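Local coordinates for filamentation induced by cAMP protein Fic (Desulfovibrio alaskensis, PDB 4RGL) that is of unknown function but is a mainly helical member of the Fic/DOC family that also carries a C-terminal domain of probable helix-turn-helix type, at residues 46-54 and 66-74; 53-64 and 84-95. All coordinates share one frame; numbering follows the deposited sequence.

Contact 1 (46-54 and 66-74)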
loop_
_atom_site.group_PDB
_atom_site.type_symbol
_atom_site.label_atom_id
_atom_site.label_comp_id
_atom_site.label_asym_id
_atom_site.label_seq_id
_atom_site.Cartn_x
_atom_site.Cartn_y
_atom_site.Cartn_z
ATOM N N ARG A 46 0.161 6.481 -2.966
ATOM C CA ARG A 46 -0.251 6.842 -1.621
ATOM C C ARG A 46 -1.525 6.080 -1.219
ATOM O O ARG A 46 -1.587 5.539 -0.117
ATOM C CB ARG A 46 -0.472 8.365 -1.508
ATOM C CG ARG A 46 -0.821 8.845 -0.085
ATOM C CD ARG A 46 0.243 8.453 0.952
ATOM N NE ARG A 46 1.572 8.973 0.611
ATOM C CZ ARG A 46 2.003 10.182 0.951
ATOM N NH1 ARG A 46 1.208 11.015 1.613
ATOM N NH2 ARG A 46 3.218 10.582 0.604
ATOM N N GLU A 47 -2.527 6.005 -2.135
ATOM C CA GLU A 47 -3.767 5.262 -1.878
ATOM C C GLU A 47 -3.453 3.836 -1.464
ATOM O O GLU A 47 -3.985 3.353 -0.467
ATOM C CB GLU A 47 -4.677 5.265 -3.119
ATOM C CG GLU A 47 -5.347 6.603 -3.397
ATOM C CD GLU A 47 -6.255 6.613 -4.618
ATOM O OE1 GLU A 47 -6.690 5.518 -5.051
ATOM O OE2 GLU A 47 -6.567 7.720 -5.112
ATOM N N ASN A 48 -2.531 3.180 -2.195
ATOM C CA ASN A 48 -2.101 1.818 -1.891
ATOM C C ASN A 48 -1.354 1.767 -0.574
ATOM O O ASN A 48 -1.633 0.899 0.258
ATOM C CB ASN A 48 -1.228 1.275 -3.010
ATOM C CG ASN A 48 -1.988 0.972 -4.271
ATOM O OD1 ASN A 48 -3.222 0.870 -4.276
ATOM N ND2 ASN A 48 -1.263 0.723 -5.346
ATOM N N ARG A 49 -0.405 2.712 -0.364
ATOM C CA ARG A 49 0.369 2.787 0.873
ATOM C C ARG A 49 -0.566 2.960 2.088
ATOM O O ARG A 49 -0.404 2.258 3.080
ATOM C CB ARG A 49 1.392 3.940 0.799
ATOM C CG ARG A 49 2.250 4.121 2.071
ATOM C CD ARG A 49 2.997 2.843 2.482
ATOM N NE ARG A 49 3.768 2.257 1.374
ATOM C CZ ARG A 49 4.996 2.641 1.034
ATOM N NH1 ARG A 49 5.570 3.667 1.645
ATOM N NH2 ARG A 49 5.632 2.039 0.044
ATOM N N ILE A 50 -1.595 3.839 1.968
ATOM C CA ILE A 50 -2.571 4.058 3.039
ATOM C C ILE A 50 -3.349 2.742 3.318
ATOM O O ILE A 50 -3.527 2.373 4.482
ATOM C CB ILE A 50 -3.529 5.237 2.693
ATOM C CG1 ILE A 50 -2.758 6.589 2.689
ATOM C CG2 ILE A 50 -4.715 5.285 3.664
ATOM C CD1 ILE A 50 -3.613 7.843 2.277
ATOM N N ARG A 51 -3.740 2.001 2.238
ATOM C CA ARG A 51 -4.423 0.704 2.369
ATOM C C ARG A 51 -3.536 -0.309 3.102
ATOM O O ARG A 51 -4.018 -1.017 3.988
ATOM C CB ARG A 51 -4.826 0.154 0.992
ATOM C CG ARG A 51 -5.980 0.904 0.342
ATOM C CD ARG A 51 -6.325 0.323 -1.011
ATOM N NE ARG A 51 -6.796 -1.058 -0.902
ATOM C CZ ARG A 51 -6.878 -1.895 -1.929
ATOM N NH1 ARG A 51 -6.473 -1.516 -3.137
ATOM N NH2 ARG A 51 -7.318 -3.133 -1.750
ATOM N N THR A 52 -2.229 -0.369 2.736
ATOM C CA THR A 52 -1.252 -1.247 3.395
ATOM C C THR A 52 -1.174 -0.932 4.913
ATOM O O THR A 52 -1.275 -1.842 5.742
ATOM C CB THR A 52 0.132 -1.087 2.723
ATOM O OG1 THR A 52 0.086 -1.670 1.424
ATOM C CG2 THR A 52 1.261 -1.721 3.537
ATOM N N ILE A 53 -1.027 0.352 5.259
ATOM C CA ILE A 53 -0.889 0.785 6.643
ATOM C C ILE A 53 -2.174 0.484 7.425
ATOM O O ILE A 53 -2.115 -0.168 8.469
ATOM C CB ILE A 53 -0.520 2.296 6.703
ATOM C CG1 ILE A 53 0.898 2.533 6.104
ATOM C CG2 ILE A 53 -0.608 2.825 8.137
ATOM C CD1 ILE A 53 1.189 3.947 5.733
ATOM N N GLN A 54 -3.337 0.920 6.899
ATOM C CA GLN A 54 -4.614 0.721 7.575
ATOM C C GLN A 54 -4.862 -0.771 7.838
ATOM O O GLN A 54 -5.178 -1.143 8.961
ATOM C CB GLN A 54 -5.764 1.326 6.753
ATOM C CG GLN A 54 -7.123 1.322 7.476
ATOM C CD GLN A 54 -7.774 -0.037 7.488
ATOM O OE1 GLN A 54 -7.776 -0.760 6.492
ATOM N NE2 GLN A 54 -8.395 -0.380 8.593
ATOM N N LEU A 66 -10.328 3.156 7.058
ATOM C CA LEU A 66 -9.494 3.610 5.940
ATOM C C LEU A 66 -9.644 5.120 5.752
ATOM O O LEU A 66 -8.644 5.826 5.631
ATOM C CB LEU A 66 -9.867 2.863 4.639
ATOM C CG LEU A 66 -8.945 3.112 3.434
ATOM C CD1 LEU A 66 -7.541 2.607 3.704
ATOM C CD2 LEU A 66 -9.485 2.462 2.202
ATOM N N GLU A 67 -10.893 5.626 5.848
ATOM C CA GLU A 67 -11.190 7.058 5.757
ATOM C C GLU A 67 -10.420 7.848 6.848
ATOM O O GLU A 67 -9.881 8.922 6.567
ATOM C CB GLU A 67 -12.713 7.294 5.888
ATOM C CG GLU A 67 -13.135 8.753 5.747
ATOM C CD GLU A 67 -14.621 9.014 5.947
ATOM O OE1 GLU A 67 -15.422 8.062 5.794
ATOM O OE2 GLU A 67 -14.986 10.185 6.204
ATOM N N GLN A 68 -10.342 7.287 8.078
ATOM C CA GLN A 68 -9.630 7.927 9.192
ATOM C C GLN A 68 -8.114 7.907 8.957
ATOM O O GLN A 68 -7.471 8.953 9.030
ATOM C CB GLN A 68 -9.971 7.241 10.527
ATOM C CG GLN A 68 -11.396 7.497 10.998
ATOM C CD GLN A 68 -11.681 6.812 12.312
ATOM O OE1 GLN A 68 -11.801 5.582 12.391
ATOM N NE2 GLN A 68 -11.837 7.600 13.370
ATOM N N VAL A 69 -7.548 6.715 8.644
ATOM C CA VAL A 69 -6.109 6.569 8.390
ATOM C C VAL A 69 -5.676 7.522 7.244
ATOM O O VAL A 69 -4.640 8.184 7.355
ATOM C CB VAL A 69 -5.742 5.097 8.078
ATOM C CG1 VAL A 69 -4.296 4.976 7.596
ATOM C CG2 VAL A 69 -5.984 4.210 9.296
ATOM N N THR A 70 -6.524 7.654 6.198
ATOM C CA THR A 70 -6.275 8.590 5.099
ATOM C C THR A 70 -6.169 10.019 5.641
ATOM O O THR A 70 -5.197 10.715 5.351
ATOM C CB THR A 70 -7.389 8.480 4.042
ATOM O OG1 THR A 70 -7.456 7.138 3.569
ATOM C CG2 THR A 70 -7.178 9.431 2.875
ATOM N N ALA A 71 -7.147 10.430 6.479
ATOM C CA ALA A 71 -7.189 11.770 7.050
ATOM C C ALA A 71 -5.958 12.043 7.945
ATOM O O ALA A 71 -5.428 13.153 7.926
ATOM C CB ALA A 71 -8.466 11.957 7.845
ATOM N N VAL A 72 -5.490 11.015 8.711
ATOM C CA VAL A 72 -4.289 11.149 9.557
ATOM C C VAL A 72 -3.088 11.470 8.687
ATOM O O VAL A 72 -2.391 12.452 8.933
ATOM C CB VAL A 72 -4.028 9.871 10.403
ATOM C CG1 VAL A 72 -2.748 10.012 11.225
ATOM C CG2 VAL A 72 -5.207 9.557 11.297
ATOM N N ILE A 73 -2.861 10.651 7.646
ATOM C CA ILE A 73 -1.716 10.786 6.756
ATOM C C ILE A 73 -1.866 12.056 5.870
ATOM O O ILE A 73 -0.865 12.688 5.546
ATOM C CB ILE A 73 -1.545 9.494 5.901
ATOM C CG1 ILE A 73 -1.253 8.271 6.824
ATOM C CG2 ILE A 73 -0.438 9.668 4.838
ATOM C CD1 ILE A 73 -1.235 6.895 6.113
ATOM N N ASP A 74 -3.117 12.455 5.545
ATOM C CA ASP A 74 -3.353 13.669 4.747
ATOM C C ASP A 74 -3.062 14.925 5.559
ATOM O O ASP A 74 -2.669 15.943 4.995
ATOM C CB ASP A 74 -4.803 13.712 4.217
ATOM C CG ASP A 74 -5.047 12.865 2.973
ATOM O OD1 ASP A 74 -4.072 12.236 2.475
ATOM O OD2 ASP A 74 -6.185 12.883 2.459
#

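Contact 2 (53-64 and 84-95)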
loop_
_atom_site.group_PDB
_atom_site.type_symbol
_atom_site.label_atom_id
_atom_site.label_comp_id
_atom_site.label_asym_id
_atom_site.label_seq_id
_atom_site.Cartn_x
_atom_site.Cartn_y
_atom_site.Cartn_z
ATOM N N ILE A 53 -1.027 0.352 5.259
ATOM C CA ILE A 53 -0.889 0.785 6.643
ATOM C C ILE A 53 -2.174 0.484 7.425
ATOM O O ILE A 53 -2.115 -0.168 8.469
ATOM C CB ILE A 53 -0.520 2.296 6.703
ATOM C CG1 ILE A 53 0.898 2.533 6.104
ATOM C CG2 ILE A 53 -0.608 2.825 8.137
ATOM C CD1 ILE A 53 1.189 3.947 5.733
ATOM N N GLN A 54 -3.337 0.920 6.899
ATOM C CA GLN A 54 -4.614 0.721 7.575
ATOM C C GLN A 54 -4.862 -0.771 7.838
ATOM O O GLN A 54 -5.178 -1.143 8.961
ATOM C CB GLN A 54 -5.764 1.326 6.753
ATOM C CG GLN A 54 -7.123 1.322 7.476
ATOM C CD GLN A 54 -7.774 -0.037 7.488
ATOM O OE1 GLN A 54 -7.776 -0.760 6.492
ATOM N NE2 GLN A 54 -8.395 -0.380 8.593
ATOM N N ALA A 55 -4.680 -1.625 6.812
ATOM C CA ALA A 55 -4.926 -3.063 6.951
ATOM C C ALA A 55 -3.926 -3.711 7.919
ATOM O O ALA A 55 -4.340 -4.442 8.818
ATOM C CB ALA A 55 -4.856 -3.743 5.596
ATOM N N SER A 56 -2.610 -3.408 7.764
ATOM C CA SER A 56 -1.566 -3.969 8.649
ATOM C C SER A 56 -1.859 -3.635 10.119
ATOM O O SER A 56 -1.760 -4.514 10.979
ATOM C CB SER A 56 -0.186 -3.445 8.254
ATOM O OG SER A 56 0.840 -4.008 9.055
ATOM N N LEU A 57 -2.303 -2.385 10.392
ATOM C CA LEU A 57 -2.653 -1.958 11.751
ATOM C C LEU A 57 -4.003 -2.550 12.185
ATOM O O LEU A 57 -4.172 -2.888 13.357
ATOM C CB LEU A 57 -2.694 -0.417 11.849
ATOM C CG LEU A 57 -1.330 0.301 11.799
ATOM C CD1 LEU A 57 -1.509 1.775 11.653
ATOM C CD2 LEU A 57 -0.522 0.016 13.027
ATOM N N ALA A 58 -4.953 -2.707 11.233
ATOM C CA ALA A 58 -6.275 -3.285 11.532
ATOM C C ALA A 58 -6.143 -4.726 12.011
ATOM O O ALA A 58 -6.896 -5.152 12.892
ATOM C CB ALA A 58 -7.169 -3.223 10.302
ATOM N N ILE A 59 -5.159 -5.479 11.450
ATOM C CA ILE A 59 -4.908 -6.872 11.842
ATOM C C ILE A 59 -4.505 -6.930 13.319
ATOM O O ILE A 59 -4.888 -7.864 14.025
ATOM C CB ILE A 59 -3.825 -7.523 10.934
ATOM C CG1 ILE A 59 -4.290 -7.555 9.452
ATOM C CG2 ILE A 59 -3.469 -8.939 11.433
ATOM C CD1 ILE A 59 -3.190 -8.022 8.433
ATOM N N GLU A 60 -3.785 -5.899 13.802
ATOM C CA GLU A 60 -3.349 -5.847 15.192
ATOM C C GLU A 60 -4.359 -5.037 16.048
ATOM O O GLU A 60 -3.977 -4.401 17.037
ATOM C CB GLU A 60 -1.928 -5.265 15.300
ATOM C CG GLU A 60 -0.888 -6.043 14.489
ATOM C CD GLU A 60 -0.731 -7.520 14.834
ATOM O OE1 GLU A 60 -1.110 -7.920 15.961
ATOM O OE2 GLU A 60 -0.158 -8.260 14.003
ATOM N N ASN A 61 -5.655 -5.102 15.669
ATOM C CA ASN A 61 -6.783 -4.589 16.451
ATOM C C ASN A 61 -6.790 -3.032 16.552
ATOM O O ASN A 61 -7.384 -2.488 17.487
ATOM C CB ASN A 61 -6.791 -5.208 17.857
ATOM C CG ASN A 61 -6.865 -6.722 17.844
ATOM O OD1 ASN A 61 -7.526 -7.337 16.988
ATOM N ND2 ASN A 61 -6.214 -7.355 18.812
ATOM N N ASN A 62 -6.277 -2.334 15.519
ATOM C CA ASN A 62 -6.421 -0.872 15.444
ATOM C C ASN A 62 -7.789 -0.544 14.840
ATOM O O ASN A 62 -8.125 -1.048 13.765
ATOM C CB ASN A 62 -5.278 -0.245 14.631
ATOM C CG ASN A 62 -5.242 1.264 14.675
ATOM O OD1 ASN A 62 -6.201 1.946 14.305
ATOM N ND2 ASN A 62 -4.082 1.815 14.990
ATOM N N THR A 63 -8.618 0.198 15.578
ATOM C CA THR A 63 -10.029 0.386 15.225
ATOM C C THR A 63 -10.243 1.531 14.179
ATOM O O THR A 63 -11.387 1.764 13.764
ATOM C CB THR A 63 -10.853 0.668 16.485
ATOM O OG1 THR A 63 -10.440 1.917 17.045
ATOM C CG2 THR A 63 -10.733 -0.448 17.528
ATOM N N LEU A 64 -9.164 2.227 13.761
ATOM C CA LEU A 64 -9.298 3.316 12.784
ATOM C C LEU A 64 -9.709 2.780 11.407
ATOM O O LEU A 64 -9.242 1.710 10.988
ATOM C CB LEU A 64 -7.998 4.114 12.671
ATOM C CG LEU A 64 -7.639 4.969 13.891
ATOM C CD1 LEU A 64 -6.234 5.477 13.793
ATOM C CD2 LEU A 64 -8.607 6.121 14.058
ATOM N N GLU A 84 -3.797 5.225 18.796
ATOM C CA GLU A 84 -4.075 4.643 17.482
ATOM C C GLU A 84 -3.637 5.583 16.364
ATOM O O GLU A 84 -3.140 5.125 15.336
ATOM C CB GLU A 84 -5.565 4.309 17.333
ATOM C CG GLU A 84 -5.995 3.069 18.094
ATOM C CD GLU A 84 -7.400 2.596 17.768
ATOM O OE1 GLU A 84 -8.208 3.417 17.274
ATOM O OE2 GLU A 84 -7.697 1.404 18.017
ATOM N N ILE A 85 -3.829 6.899 16.558
ATOM C CA ILE A 85 -3.445 7.902 15.565
ATOM C C ILE A 85 -1.897 7.966 15.453
ATOM O O ILE A 85 -1.369 8.081 14.344
ATOM C CB ILE A 85 -4.062 9.295 15.918
ATOM C CG1 ILE A 85 -5.618 9.207 15.991
ATOM C CG2 ILE A 85 -3.623 10.356 14.909
ATOM C CD1 ILE A 85 -6.316 10.481 16.535
ATOM N N GLN A 86 -1.179 7.802 16.594
ATOM C CA GLN A 86 0.284 7.799 16.578
ATOM C C GLN A 86 0.828 6.526 15.959
ATOM O O GLN A 86 1.902 6.558 15.356
ATOM C CB GLN A 86 0.857 7.984 17.973
ATOM C CG GLN A 86 1.343 9.413 18.226
ATOM C CD GLN A 86 2.373 9.870 17.198
ATOM O OE1 GLN A 86 2.244 10.935 16.587
ATOM N NE2 GLN A 86 3.398 9.063 16.974
ATOM N N GLU A 87 0.091 5.401 16.080
ATOM C CA GLU A 87 0.479 4.166 15.403
ATOM C C GLU A 87 0.521 4.394 13.894
ATOM O O GLU A 87 1.480 3.989 13.238
ATOM C CB GLU A 87 -0.487 3.013 15.747
ATOM C CG GLU A 87 -0.331 2.474 17.160
ATOM C CD GLU A 87 -1.113 1.203 17.447
ATOM O OE1 GLU A 87 -1.671 0.617 16.491
ATOM O OE2 GLU A 87 -1.105 0.754 18.616
ATOM N N VAL A 88 -0.484 5.139 13.356
ATOM C CA VAL A 88 -0.581 5.457 11.926
ATOM C C VAL A 88 0.576 6.381 11.504
ATOM O O VAL A 88 1.236 6.116 10.500
ATOM C CB VAL A 88 -1.957 6.094 11.580
ATOM C CG1 VAL A 88 -2.008 6.527 10.118
ATOM C CG2 VAL A 88 -3.099 5.136 11.901
ATOM N N ARG A 89 0.807 7.470 12.262
ATOM C CA ARG A 89 1.881 8.412 11.954
ATOM C C ARG A 89 3.234 7.691 11.915
ATOM O O ARG A 89 3.977 7.837 10.947
ATOM C CB ARG A 89 1.917 9.566 12.980
ATOM C CG ARG A 89 0.653 10.429 12.999
ATOM C CD ARG A 89 0.910 11.753 13.700
ATOM N NE ARG A 89 -0.307 12.558 13.822
ATOM C CZ ARG A 89 -1.045 12.623 14.929
ATOM N NH1 ARG A 89 -0.688 11.942 16.014
ATOM N NH2 ARG A 89 -2.137 13.376 14.962
ATOM N N ASN A 90 3.524 6.859 12.946
ATOM C CA ASN A 90 4.775 6.089 13.015
ATOM C C ASN A 90 4.877 5.097 11.853
ATOM O O ASN A 90 5.938 4.991 11.229
ATOM C CB ASN A 90 4.885 5.342 14.356
ATOM C CG ASN A 90 5.199 6.232 15.540
ATOM O OD1 ASN A 90 5.235 7.464 15.439
ATOM N ND2 ASN A 90 5.474 5.620 16.678
ATOM N N ALA A 91 3.769 4.375 11.553
ATOM C CA ALA A 91 3.744 3.412 10.447
ATOM C C ALA A 91 4.045 4.101 9.112
ATOM O O ALA A 91 4.943 3.662 8.383
ATOM C CB ALA A 91 2.398 2.719 10.388
ATOM N N PHE A 92 3.352 5.234 8.824
ATOM C CA PHE A 92 3.592 5.996 7.596
ATOM C C PHE A 92 5.052 6.445 7.515
ATOM O O PHE A 92 5.671 6.336 6.459
ATOM C CB PHE A 92 2.650 7.215 7.506
ATOM C CG PHE A 92 2.962 8.132 6.345
ATOM C CD1 PHE A 92 2.628 7.771 5.043
ATOM C CD2 PHE A 92 3.622 9.342 6.548
ATOM C CE1 PHE A 92 2.956 8.598 3.966
ATOM C CE2 PHE A 92 3.942 10.170 5.472
ATOM C CZ PHE A 92 3.597 9.800 4.190
ATOM N N ALA A 93 5.608 6.910 8.635
ATOM C CA ALA A 93 6.996 7.343 8.696
ATOM C C ALA A 93 7.958 6.171 8.418
ATOM O O ALA A 93 8.978 6.353 7.742
ATOM C CB ALA A 93 7.289 7.948 10.055
ATOM N N THR A 94 7.602 4.960 8.900
ATOM C CA THR A 94 8.446 3.771 8.776
ATOM C C THR A 94 8.487 3.278 7.314
ATOM O O THR A 94 9.572 3.027 6.784
ATOM C CB THR A 94 7.939 2.667 9.722
ATOM O OG1 THR A 94 7.747 3.224 11.020
ATOM C CG2 THR A 94 8.891 1.486 9.801
ATOM N N TYR A 95 7.305 3.147 6.662
ATOM C CA TYR A 95 7.232 2.652 5.275
ATOM C C TYR A 95 7.905 3.625 4.290
ATOM O O TYR A 95 8.459 3.185 3.283
ATOM C CB TYR A 95 5.774 2.407 4.857
ATOM C CG TYR A 95 5.224 1.077 5.328
ATOM C CD1 TYR A 95 4.667 0.939 6.597
ATOM C CD2 TYR A 95 5.211 -0.034 4.486
ATOM C CE1 TYR A 95 4.157 -0.285 7.037
ATOM C CE2 TYR A 95 4.685 -1.258 4.907
ATOM C CZ TYR A 95 4.171 -1.383 6.189
ATOM O OH TYR A 95 3.677 -2.588 6.622
#

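Contact 1 (46-54 and 66-74)
Ile50 is the bump that fits this contact together: its side chain enters the hollow formed by Leu66, Val69, Thr70 and Ile73. Ile50 keeps CG1 beside its own N (chi1 -68°), which turns CG2 and the CG1-CD1 arm both into the hollow. CG2 meets Leu66 CD1 at 3.9 Å and Val69 CG1 at 4.0 Å, while CG1 slides past Ile73 CD1 (3.8 Å) and CD1 reaches the methyl of Thr70. Thr70, one wall of the hollow, has its rotation fixed by OG1, which bonds back to Leu66 O (2.7 Å) from above the carbonyl plane. This is a knob-into-hole fit of helix 42-59 on helix 66-74, which a short loop joins; the axes of segments 46-54 and 66-74 approach to 9.5 Å, with their directions 118° apart, an open V rather than a close antiparallel hairpin. Toward the loop, helix 42-59 contributes the aliphatic parts of polar residues. Gln54 bends at chi2 (-77°), and its CG lies across Val69 CG2 at 3.6 Å, while Leu66 CD1 leans against Gln54 CB and Arg51 CA. Near the C-terminal end of helix 66-74, Ile73 meets Ile53 tip to tip, CD1 against CD1 at 3.8 Å, and its CG2 lies obliquely beside the Arg46 guanidinium.

Contact 2 (53-64 and 84-95)
A chi1 of -172° swings the Asn62 amide away from its own N and over the Glu84 carboxylate, which an extended chain beyond CG carries up to the loop. The two groups stack with planes 15° apart. Thr63, its chi1 near +65°, brings OG1 round to the same carboxylate: OG1 donates to the syn lone pair of Glu84 OE1 (2.7 Å), and Thr63 N meets OE2 (2.9 Å) from above the carboxylate plane. Asn62 ND2 donates a hydrogen bond to Glu87 OE1 (3.1 Å) and a weak one to Glu84 O, while OD1 accepts from Leu64 N (3.0 Å), closing an Asx turn. Just before it, a Schellman motif with Asn61 as C-prime residue ends helix 42-59. Between the helices the contact is apolar, and Leu64 of the loop joins in. Val88 CG2 lies 3.7 Å from both Leu57 CD1 and Leu64 CD1, Ile53 CG2 rests on Ala91 CB, and Ile53 CD1 comes to the edge of the Phe92 ring. Ser56, Glu60 and Asn61 fit the (S/T)xxxE(G/N) pattern of Fic inhibitory helices, so this is probably such a helix; Ser56 OG hydrogen-bonds Arg194 and Glu60 forms a salt bridge with it. The chemistry implies a loop fixed from several sides: two donors from Thr63 probably stabilise a charged Glu84, and the amide of Asn62, used at both ends, can hardly flip without losing bonds.

In the fold
Both contacts draw on helix 42-59: contact 1 sets helix 66-74 against its middle turns, contact 2 sets helix 82-95 against its last turns and the loop beyond. Ile53 packs in both; Gln54 packs in contact 1, while in contact 2 its amide bonds within its own segment. The segments interleave along the chain, and Phe92 touches both Arg46 and Ile73, so the three helices make one cluster. Contact 1 has no hydrogen bond between its segments and relies on interlocking shape. Contact 2 is more deeply buried and mixed, apolar between the helices but largely polar at the loop. It adjoins helix 189-202 of the Fic core, whereas contact 1, though nearer the chain centre, is only partly buried.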